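Local coordinates for cytochrome cL (Hyphomicrobium denitrificans, PDB 2D0W), which carries electrons on a bound heme and probably serves as the electron acceptor for methanol dehydrogenase in methanol oxidation, at residues E93-G98 with Q108-D113. Residues are numbered along the deposited sequence; the frame is centred on the assembly and turned at random.
Sequences ETIFGG and QDLELD. With ZN (zinc ion), chain D; HEM (protoporphyrin IX containing Fe), chain H.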
loop_
_atom_site.group_PDB
_atom_site.type_symbol
_atom_site.label_atom_id
_atom_site.label_comp_id
_atom_site.label_asym_id
_atom_site.label_seq_id
_atom_site.Cartn_x
_atom_site.Cartn_y
_atom_site.Cartn_z
ATOM N N GLU A 93 3.097 7.864 3.316
ATOM C CA GLU A 93 4.099 8.723 3.958
ATOM C C GLU A 93 5.085 7.812 4.733
ATOM O O GLU A 93 6.298 8.007 4.663
ATOM C CB GLU A 93 3.400 9.740 4.902
ATOM C CG GLU A 93 2.567 10.820 4.261
ATOM C CD GLU A 93 1.805 11.710 5.284
ATOM O OE1 GLU A 93 1.249 11.151 6.267
ATOM O OE2 GLU A 93 1.760 12.970 5.111
ATOM N N THR A 94 4.580 6.780 5.416
ATOM C CA THR A 94 5.460 5.857 6.166
ATOM C C THR A 94 6.411 5.142 5.219
ATOM O O THR A 94 7.632 5.124 5.437
ATOM C CB THR A 94 4.631 4.887 6.989
ATOM O OG1 THR A 94 3.861 5.659 7.907
ATOM C CG2 THR A 94 5.511 3.869 7.754
ATOM N N ILE A 95 5.866 4.604 4.126
ATOM C CA ILE A 95 6.694 3.933 3.124
ATOM C C ILE A 95 7.644 4.898 2.459
ATOM O O ILE A 95 8.823 4.585 2.361
ATOM C CB ILE A 95 5.867 3.140 2.080
ATOM C CG1 ILE A 95 4.915 2.214 2.826
ATOM C CG2 ILE A 95 6.812 2.293 1.154
ATOM C CD1 ILE A 95 3.690 1.741 1.991
ATOM N N PHE A 96 7.145 6.073 2.050
ATOM C CA PHE A 96 7.948 7.018 1.285
ATOM C C PHE A 96 9.105 7.540 2.142
ATOM O O PHE A 96 10.254 7.503 1.717
ATOM C CB PHE A 96 7.125 8.236 0.767
ATOM C CG PHE A 96 7.810 8.992 -0.323
ATOM C CD1 PHE A 96 8.889 9.842 -0.053
ATOM C CD2 PHE A 96 7.392 8.869 -1.639
ATOM C CE1 PHE A 96 9.527 10.533 -1.099
ATOM C CE2 PHE A 96 8.025 9.528 -2.664
ATOM C CZ PHE A 96 9.097 10.353 -2.406
ATOM N N GLY A 97 8.773 8.051 3.333
ATOM C CA GLY A 97 9.762 8.745 4.154
ATOM C C GLY A 97 10.375 7.877 5.219
ATOM O O GLY A 97 11.371 8.269 5.791
ATOM N N GLY A 98 9.801 6.696 5.476
ATOM C CA GLY A 98 10.310 5.769 6.499
ATOM C C GLY A 98 9.787 6.010 7.914
ATOM O O GLY A 98 8.917 6.871 8.112
ATOM N N GLN A 108 12.527 7.088 -2.723
ATOM C CA GLN A 108 13.511 7.108 -3.803
ATOM C C GLN A 108 13.518 5.821 -4.653
ATOM O O GLN A 108 13.993 5.860 -5.753
ATOM C CB GLN A 108 14.918 7.369 -3.212
ATOM C CG GLN A 108 15.288 8.856 -3.168
ATOM C CD GLN A 108 16.751 9.172 -2.752
ATOM O OE1 GLN A 108 17.500 9.846 -3.483
ATOM N NE2 GLN A 108 17.130 8.740 -1.571
ATOM N N ASP A 109 12.976 4.716 -4.137
ATOM C CA ASP A 109 13.141 3.370 -4.729
ATOM C C ASP A 109 12.037 2.977 -5.706
ATOM O O ASP A 109 12.269 2.203 -6.641
ATOM C CB ASP A 109 13.137 2.295 -3.621
ATOM C CG ASP A 109 14.315 2.420 -2.656
ATOM O OD1 ASP A 109 14.263 1.840 -1.549
ATOM O OD2 ASP A 109 15.300 3.089 -2.997
ATOM N N LEU A 110 10.831 3.442 -5.406
ATOM C CA LEU A 110 9.573 3.006 -6.048
ATOM C C LEU A 110 9.034 4.098 -6.960
ATOM O O LEU A 110 8.850 5.215 -6.500
ATOM C CB LEU A 110 8.511 2.815 -4.941
ATOM C CG LEU A 110 8.691 1.624 -3.994
ATOM C CD1 LEU A 110 8.125 1.864 -2.542
ATOM C CD2 LEU A 110 8.033 0.481 -4.690
ATOM N N GLU A 111 8.719 3.797 -8.222
ATOM C CA GLU A 111 7.887 4.743 -8.995
ATOM C C GLU A 111 6.533 4.909 -8.326
ATOM O O GLU A 111 5.969 3.950 -7.760
ATOM C CB GLU A 111 7.720 4.296 -10.445
ATOM C CG GLU A 111 9.060 4.329 -11.217
ATOM C CD GLU A 111 9.020 3.532 -12.512
ATOM O OE1 GLU A 111 7.891 3.219 -12.974
ATOM O OE2 GLU A 111 10.112 3.209 -13.073
ATOM N N LEU A 112 6.015 6.137 -8.394
ATOM C CA LEU A 112 4.801 6.501 -7.693
ATOM C C LEU A 112 3.650 5.553 -8.002
ATOM O O LEU A 112 2.886 5.204 -7.092
ATOM C CB LEU A 112 4.421 7.951 -7.991
ATOM C CG LEU A 112 5.324 8.995 -7.301
ATOM C CD1 LEU A 112 5.357 8.839 -5.783
ATOM C CD2 LEU A 112 6.690 8.837 -7.821
ATOM N N ASP A 113 3.552 5.125 -9.269
ATOM C CA ASP A 113 2.451 4.239 -9.700
ATOM C C ASP A 113 2.617 2.868 -9.039
ATOM O O ASP A 113 1.633 2.261 -8.617
ATOM C CB ASP A 113 2.413 4.115 -11.232
ATOM C CG ASP A 113 1.116 3.456 -11.743
ATOM O OD1 ASP A 113 0.002 3.926 -11.417
ATOM O OD2 ASP A 113 1.227 2.432 -12.454
HETATM ZN ZN ZN D . 12.827 0.278 -0.924
HETATM C CHA HEM H . 7.514 -0.169 10.226
HETATM C CHB HEM H . 6.051 -0.922 5.635
HETATM C CHC HEM H . 10.463 -2.501 4.291
HETATM C CHD HEM H . 11.446 -2.880 9.030
HETATM C C1A HEM H . 6.711 -0.143 9.083
HETATM C C2A HEM H . 5.384 0.439 8.920
HETATM C C3A HEM H . 4.989 0.199 7.669
HETATM C C4A HEM H . 6.041 -0.513 6.956
HETATM C CMA HEM H . 3.627 0.592 7.011
HETATM C CAA HEM H . 4.562 1.130 10.030
HETATM C CBA HEM H . 3.799 0.009 10.757
HETATM C CGA HEM H . 2.804 0.546 11.778
HETATM O O1A HEM H . 2.466 1.754 11.737
HETATM O O2A HEM H . 2.361 -0.253 12.637
HETATM C C1B HEM H . 7.125 -1.365 4.853
HETATM C C2B HEM H . 7.189 -1.660 3.417
HETATM C C3B HEM H . 8.341 -1.984 3.079
HETATM C C4B HEM H . 9.185 -2.048 4.232
HETATM C CMB HEM H . 5.928 -1.604 2.555
HETATM C CAB HEM H . 8.880 -2.025 1.640
HETATM C CBB HEM H . 8.735 -1.014 0.841
HETATM C C1C HEM H . 11.122 -2.772 5.470
HETATM C C2C HEM H . 12.529 -3.195 5.623
HETATM C C3C HEM H . 12.764 -3.350 6.913
HETATM C C4C HEM H . 11.577 -2.905 7.660
HETATM C CMC HEM H . 13.264 -3.856 4.468
HETATM C CAC HEM H . 13.930 -4.086 7.648
HETATM C CBC HEM H . 15.139 -3.831 7.225
HETATM C C1D HEM H . 10.579 -2.131 9.800
HETATM C C2D HEM H . 10.718 -1.838 11.214
HETATM C C3D HEM H . 9.507 -0.988 11.586
HETATM C C4D HEM H . 8.721 -0.861 10.374
HETATM C CMD HEM H . 11.881 -2.294 12.147
HETATM C CAD HEM H . 9.132 -0.351 12.972
HETATM C CBD HEM H . 9.524 1.117 12.777
HETATM C CGD HEM H . 8.925 2.048 13.802
HETATM O O1D HEM H . 9.104 3.275 13.698
HETATM O O2D HEM H . 8.245 1.549 14.709
HETATM N NA HEM H . 7.048 -0.718 7.873
HETATM N NB HEM H . 8.389 -1.704 5.285
HETATM N NC HEM H . 10.591 -2.554 6.733
HETATM N ND HEM H . 9.386 -1.559 9.367
HETATM FE FE HEM H . 8.877 -1.549 7.275
HETATM O O HOH W 1 11.248 -0.278 -2.285
#
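L110 and L112 meet I95 and F96 in a class I cytochrome c fold, where helix 88-97 and the start of helix 112-124 are joined by the loop that carries M103, one of the two axial ligands of the heme iron. The example illustrates how two parts of a heme protein can meet through apolar side chains with no hydrogen bond between the segments, while backbone bonds from I95 to H106 and from F96 to G107 hold the loop to the helix. At Q108 the backbones come closest, its CA lying 7.5 Å from CA of F96, yet CB of Q108 points away from the helix. D109 next turns to a metal: its OD1 binds a zinc ion at 2.2 Å, with a water and H106 as further ligands. L110, by contrast, faces the helix, and its CD1 touches CG2 of I95 at 3.9 Å, the two side chains crossing at about a right angle. That same CG2, set anti to the backbone N of I95, also lies 3.8 Å from heme CBB, while CG1 approaches heme CMB, and one branched residue thus joins leucine to porphyrin. Cutting I95 back to an alanine removes CG1, CG2 and CD1 and would probably open a gap between L110 and the heme's CMB and CBB, leaving both without the apolar surface they share. E111 takes the N-cap position, and the chain enters helix 112-124 at L112. This leucine also packs against V30 and M34 of helix 28-36. F96, its CG anti to the backbone N (chi1 -163°), extends its ring over to L112 and offers an edge rather than a face: CD1 of L112 sits near the ring plane, 4.2 Å from CE2 of F96.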